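Local coordinates for benzoate 1,2-dioxygenase beta subunit (Burkholderia mallei ATCC 23344, PDB 3E99) that forms, with the catalytic alpha subunit, the oxygenase component of benzoate 1,2-dioxygenase, in which it probably plays a mainly structural part, at the interface of chains A and B. Sequence-based numbering; all coordinates share one arbitrary frame. Chains: chain A/B, Benzoate 1,2-dioxygenase beta subunit.

Contacts 1 and 2 are neighbouring patches of one A–B interface, the centres of their C-alpha atoms about 11 Å apart. On chain A both draw on strand 89-103: A:Arg89 serves contact 1, while A:Ser91, A:His92 and A:Asn93 serve contact 2. B:Lys151 joins them on chain B, giving its backbone carbonyl to contact 1 and its side-chain nitrogen NZ to contact 2. Contact 1 is a charged and stacked anchor on loops of chain B; contact 2 is a water-rich seam against its strands. The interface is not an exact two-fold, which would fit a ring-like trimer such as the three-copy deposited assembly.

Contact 1: the interface of chains A and B. Residues chain A 89, 118; chain B 44, 46, 150-151, 153-154.
NH1 of the A:Arg89 guanidinium is gripped by acceptors of chain B: carboxylate oxygen OD1 of B:Asp153 at 2.7 Å, in a salt bridge, and the backbone carbonyl O of B:Lys151 at 3.0 Å. Both acceptors lie in the guanidinium plane, but the donor reaches each from above the acceptor's own plane, by 60° at the carboxylate of B:Asp153. The other terminal nitrogen, NH2 of A:Arg89, makes a longer salt bridge to OD2 of B:Asp46 (3.2 Å), a weak hydrogen bond at best. The guanidinium lies flat on the indole of B:Trp44, the planes only 8° apart. NE sits over the six-membered ring, 3.4 Å from its centroid, and NH1 over the five-membered ring, a paired cation-pi contact. The A:Arg89 chain runs extended from CG to NE (chi2 169°), which carries the head across to chain B, while CB packs against the aliphatic stem of B:Lys151. At the edge of the indole, slightly tilted from its plane, NE1 of B:Trp44 donates to the carbonyl O of B:Leu150 at 2.7 Å, which should help to fix the ring's rotation and ties it to the end of strand 145-150. The ring of A:Tyr118 turns one face toward the backbone N of B:Asp153, which sits over its rim. Stacking and in-plane acceptors together set the guanidinium's orientation, and the nearby carboxylates probably stabilise its charge. The site thus pins the start of strand 89-103 to the neighbouring subunit, probably helping to hold the trimer together.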
loop_
_atom_site.group_PDB
_atom_site.type_symbol
_atom_site.label_atom_id
_atom_site.label_comp_id
_atom_site.label_asym_id
_atom_site.label_seq_id
_atom_site.Cartn_x
_atom_site.Cartn_y
_atom_site.Cartn_z
ATOM N N ARG A 89 -5.005 -18.029 0.670
ATOM C CA ARG A 89 -3.918 -17.239 0.090
ATOM C C ARG A 89 -3.928 -15.879 0.744
ATOM O O ARG A 89 -4.971 -15.261 0.833
ATOM C CB ARG A 89 -4.098 -17.100 -1.408
ATOM C CG ARG A 89 -4.194 -18.468 -2.118
ATOM C CD ARG A 89 -4.634 -18.306 -3.513
ATOM N NE ARG A 89 -5.028 -19.586 -4.082
ATOM C CZ ARG A 89 -5.902 -19.746 -5.068
ATOM N NH1 ARG A 89 -6.506 -18.703 -5.606
ATOM N NH2 ARG A 89 -6.175 -20.972 -5.521
ATOM N N TYR A 118 -7.729 -14.858 1.066
ATOM C CA TYR A 118 -8.749 -15.433 0.204
ATOM C C TYR A 118 -8.698 -16.918 0.321
ATOM O O TYR A 118 -7.635 -17.500 0.251
ATOM C CB TYR A 118 -8.537 -15.034 -1.264
ATOM C CG TYR A 118 -9.495 -15.696 -2.214
ATOM C CD1 TYR A 118 -10.763 -15.186 -2.408
ATOM C CD2 TYR A 118 -9.134 -16.850 -2.902
ATOM C CE1 TYR A 118 -11.642 -15.790 -3.273
ATOM C CE2 TYR A 118 -10.022 -17.467 -3.752
ATOM C CZ TYR A 118 -11.257 -16.938 -3.940
ATOM O OH TYR A 118 -12.124 -17.574 -4.824
ATOM N N TRP B 44 -4.839 -21.181 -11.513
ATOM C CA TRP B 44 -4.534 -22.076 -10.408
ATOM C C TRP B 44 -5.127 -23.428 -10.783
ATOM O O TRP B 44 -6.322 -23.525 -11.074
ATOM C CB TRP B 44 -5.170 -21.587 -9.107
ATOM C CG TRP B 44 -4.590 -20.312 -8.579
ATOM C CD1 TRP B 44 -4.890 -19.039 -8.991
ATOM C CD2 TRP B 44 -3.624 -20.178 -7.532
ATOM N NE1 TRP B 44 -4.160 -18.126 -8.275
ATOM C CE2 TRP B 44 -3.382 -18.788 -7.363
ATOM C CE3 TRP B 44 -2.946 -21.091 -6.710
ATOM C CZ2 TRP B 44 -2.484 -18.288 -6.412
ATOM C CZ3 TRP B 44 -2.039 -20.592 -5.765
ATOM C CH2 TRP B 44 -1.819 -19.197 -5.626
ATOM N N ASP B 46 -5.856 -26.302 -8.940
ATOM C CA ASP B 46 -6.053 -26.930 -7.630
ATOM C C ASP B 46 -7.485 -27.455 -7.487
ATOM O O ASP B 46 -7.817 -28.510 -8.025
ATOM C CB ASP B 46 -5.665 -25.968 -6.478
ATOM C CG ASP B 46 -6.521 -24.695 -6.435
ATOM O OD1 ASP B 46 -7.021 -24.262 -7.500
ATOM O OD2 ASP B 46 -6.687 -24.127 -5.325
ATOM N N LEU B 150 -2.730 -13.888 -9.441
ATOM C CA LEU B 150 -3.979 -13.383 -8.875
ATOM C C LEU B 150 -4.412 -14.299 -7.773
ATOM O O LEU B 150 -4.745 -15.479 -7.994
ATOM C CB LEU B 150 -5.069 -13.317 -9.915
ATOM C CG LEU B 150 -6.455 -12.886 -9.460
ATOM C CD1 LEU B 150 -6.458 -11.434 -9.105
ATOM C CD2 LEU B 150 -7.418 -13.201 -10.570
ATOM N N LYS B 151 -4.452 -13.766 -6.567
ATOM C CA LYS B 151 -4.813 -14.589 -5.443
ATOM C C LYS B 151 -6.306 -14.780 -5.225
ATOM O O LYS B 151 -6.710 -15.838 -4.758
ATOM C CB LYS B 151 -4.095 -14.150 -4.171
ATOM C CG LYS B 151 -2.604 -14.476 -4.193
ATOM C CD LYS B 151 -1.885 -14.088 -2.916
ATOM C CE LYS B 151 -0.446 -14.587 -2.985
ATOM N NZ LYS B 151 0.394 -14.276 -1.821
ATOM N N ASP B 153 -8.890 -15.450 -7.240
ATOM C CA ASP B 153 -9.170 -15.780 -8.629
ATOM C C ASP B 153 -10.628 -16.180 -8.896
ATOM O O ASP B 153 -11.106 -15.979 -10.008
ATOM C CB ASP B 153 -8.201 -16.846 -9.155
ATOM C CG ASP B 153 -8.318 -18.150 -8.441
ATOM O OD1 ASP B 153 -8.557 -18.151 -7.209
ATOM O OD2 ASP B 153 -8.155 -19.181 -9.116
ATOM N N TYR B 154 -11.328 -16.714 -7.900
ATOM C CA TYR B 154 -12.744 -17.058 -8.057
ATOM C C TYR B 154 -13.621 -15.917 -7.530
ATOM O O TYR B 154 -14.282 -15.218 -8.308
ATOM C CB TYR B 154 -13.070 -18.367 -7.334
#

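Contact 2: the interface of chains A and B. Residues chain A 22, 91-93; chain B 112-113, 127-128, 151.
A:Ser91 and B:Asn112 bury the most surface in this patch, 50 and 45 Å², and meet beside the backbone of A:His92. Amide nitrogen ND2 of B:Asn112 gives a nearly straight hydrogen bond (163° at H) to the carbonyl O of A:His92, 2.8 Å away. The bond lies in both the carbonyl plane and the amide plane, so it sets the rotation of the side-chain amide. ND2 also bonds water 1, which passes the link on to carboxylate oxygen OD2 of A:Asp22. That aspartate, at the end of helix 7-22, is held by A:His92: its OD1 meets ring nitrogen ND1 at 2.6 Å, and its OD2 meets the backbone N at 2.9 Å. Both donors come on the syn side, tilted out of the carboxylate plane, and A:Asp22 thereby braces the strand that offers its carbonyl to chain B. CB of A:Ser91 rests against ring carbon CD2 of B:Phe127 at 3.6 Å, while OG, anti to the backbone N (chi1 -170°), points into the hydrated seam and bonds waters 2 and 3. Water 2 joins this hydroxyl to side-chain OD1 of A:Asn93 and to the carbonyl O of B:Trp113. The side-chain nitrogen NZ of B:Lys151 lies 4.8 Å from OD2 of A:Asp22, too far for a salt bridge, though the opposite charges probably attract. Instead NZ of B:Lys151 bonds water 3 at 2.9 Å, and that water lies 2.7 Å from the hydroxyl OG of A:Ser91.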
loop_
_atom_site.group_PDB
_atom_site.type_symbol
_atom_site.label_atom_id
_atom_site.label_comp_id
_atom_site.label_asym_id
_atom_site.label_seq_id
_atom_site.Cartn_x
_atom_site.Cartn_y
_atom_site.Cartn_z
ATOM N N ASP A 22 3.258 -15.141 3.703
ATOM C CA ASP A 22 2.381 -15.275 2.546
ATOM C C ASP A 22 2.734 -16.529 1.751
ATOM O O ASP A 22 1.852 -17.149 1.167
ATOM C CB ASP A 22 2.451 -14.073 1.625
ATOM C CG ASP A 22 1.846 -12.813 2.241
ATOM O OD1 ASP A 22 0.949 -12.914 3.089
ATOM O OD2 ASP A 22 2.236 -11.713 1.805
ATOM N N SER A 91 -1.935 -11.951 1.380
ATOM C CA SER A 91 -1.079 -10.948 0.747
ATOM C C SER A 91 -0.943 -9.775 1.703
ATOM O O SER A 91 -1.896 -9.045 1.950
ATOM C CB SER A 91 -1.645 -10.464 -0.570
ATOM O OG SER A 91 -0.690 -9.665 -1.273
ATOM N N HIS A 92 0.248 -9.648 2.291
ATOM C CA HIS A 92 0.591 -8.531 3.161
ATOM C C HIS A 92 0.952 -7.296 2.339
ATOM O O HIS A 92 1.574 -7.405 1.268
ATOM C CB HIS A 92 1.790 -8.884 4.056
ATOM C CG HIS A 92 1.455 -9.825 5.160
ATOM N ND1 HIS A 92 1.001 -11.107 4.932
ATOM C CD2 HIS A 92 1.496 -9.669 6.508
ATOM C CE1 HIS A 92 0.750 -11.681 6.092
ATOM N NE2 HIS A 92 1.060 -10.839 7.060
ATOM N N ASN A 93 0.579 -6.124 2.882
ATOM C CA ASN A 93 0.806 -4.828 2.246
ATOM C C ASN A 93 1.226 -3.861 3.321
ATOM O O ASN A 93 0.411 -3.458 4.159
ATOM C CB ASN A 93 -0.448 -4.312 1.543
ATOM C CG ASN A 93 -0.964 -5.275 0.451
ATOM O OD1 ASN A 93 -0.540 -5.233 -0.733
ATOM N ND2 ASN A 93 -1.938 -6.105 0.833
ATOM N N ASN B 112 3.822 -7.064 -4.242
ATOM C CA ASN B 112 2.401 -7.368 -4.032
ATOM C C ASN B 112 1.593 -6.204 -4.560
ATOM O O ASN B 112 2.095 -5.080 -4.665
ATOM C CB ASN B 112 2.120 -7.589 -2.534
ATOM C CG ASN B 112 2.805 -8.823 -1.999
ATOM O OD1 ASN B 112 3.258 -9.660 -2.791
ATOM N ND2 ASN B 112 2.881 -8.961 -0.663
ATOM N N TRP B 113 0.329 -6.427 -4.852
ATOM C CA TRP B 113 -0.474 -5.358 -5.392
ATOM C C TRP B 113 -1.933 -5.619 -5.065
ATOM O O TRP B 113 -2.347 -6.724 -4.666
ATOM C CB TRP B 113 -0.227 -5.232 -6.927
ATOM C CG TRP B 113 -0.491 -6.514 -7.606
ATOM C CD1 TRP B 113 0.450 -7.469 -7.953
ATOM C CD2 TRP B 113 -1.750 -7.026 -8.040
ATOM N NE1 TRP B 113 -0.151 -8.514 -8.552
ATOM C CE2 TRP B 113 -1.497 -8.285 -8.634
ATOM C CE3 TRP B 113 -3.072 -6.544 -8.020
ATOM C CZ2 TRP B 113 -2.497 -9.077 -9.145
ATOM C CZ3 TRP B 113 -4.053 -7.315 -8.551
ATOM C CH2 TRP B 113 -3.771 -8.580 -9.117
ATOM N N PHE B 127 -6.131 -8.755 -5.962
ATOM C CA PHE B 127 -4.861 -8.669 -5.283
ATOM C C PHE B 127 -4.003 -9.874 -5.555
ATOM O O PHE B 127 -4.495 -10.912 -5.954
ATOM C CB PHE B 127 -5.060 -8.455 -3.805
ATOM C CG PHE B 127 -5.594 -9.663 -3.056
ATOM C CD1 PHE B 127 -6.962 -9.851 -2.924
ATOM C CD2 PHE B 127 -4.742 -10.557 -2.445
ATOM C CE1 PHE B 127 -7.465 -10.929 -2.221
ATOM C CE2 PHE B 127 -5.252 -11.644 -1.733
ATOM C CZ PHE B 127 -6.620 -11.815 -1.653
ATOM N N GLY B 128 -2.701 -9.691 -5.400
ATOM C CA GLY B 128 -1.769 -10.765 -5.610
ATOM C C GLY B 128 -0.336 -10.300 -5.667
ATOM O O GLY B 128 0.024 -9.274 -5.042
ATOM N N LYS B 151 -4.452 -13.766 -6.567
ATOM C CA LYS B 151 -4.813 -14.589 -5.443
ATOM C C LYS B 151 -6.306 -14.780 -5.225
ATOM O O LYS B 151 -6.710 -15.838 -4.758
ATOM C CB LYS B 151 -4.095 -14.150 -4.171
ATOM C CG LYS B 151 -2.604 -14.476 -4.193
ATOM C CD LYS B 151 -1.885 -14.088 -2.916
ATOM C CE LYS B 151 -0.446 -14.587 -2.985
ATOM N NZ LYS B 151 0.394 -14.276 -1.821
HETATM O O HOH W 1 4.291 -11.176 0.394
HETATM O O HOH W 2 -1.666 -7.327 -1.936
HETATM O O HOH W 3 0.789 -11.489 -2.583
#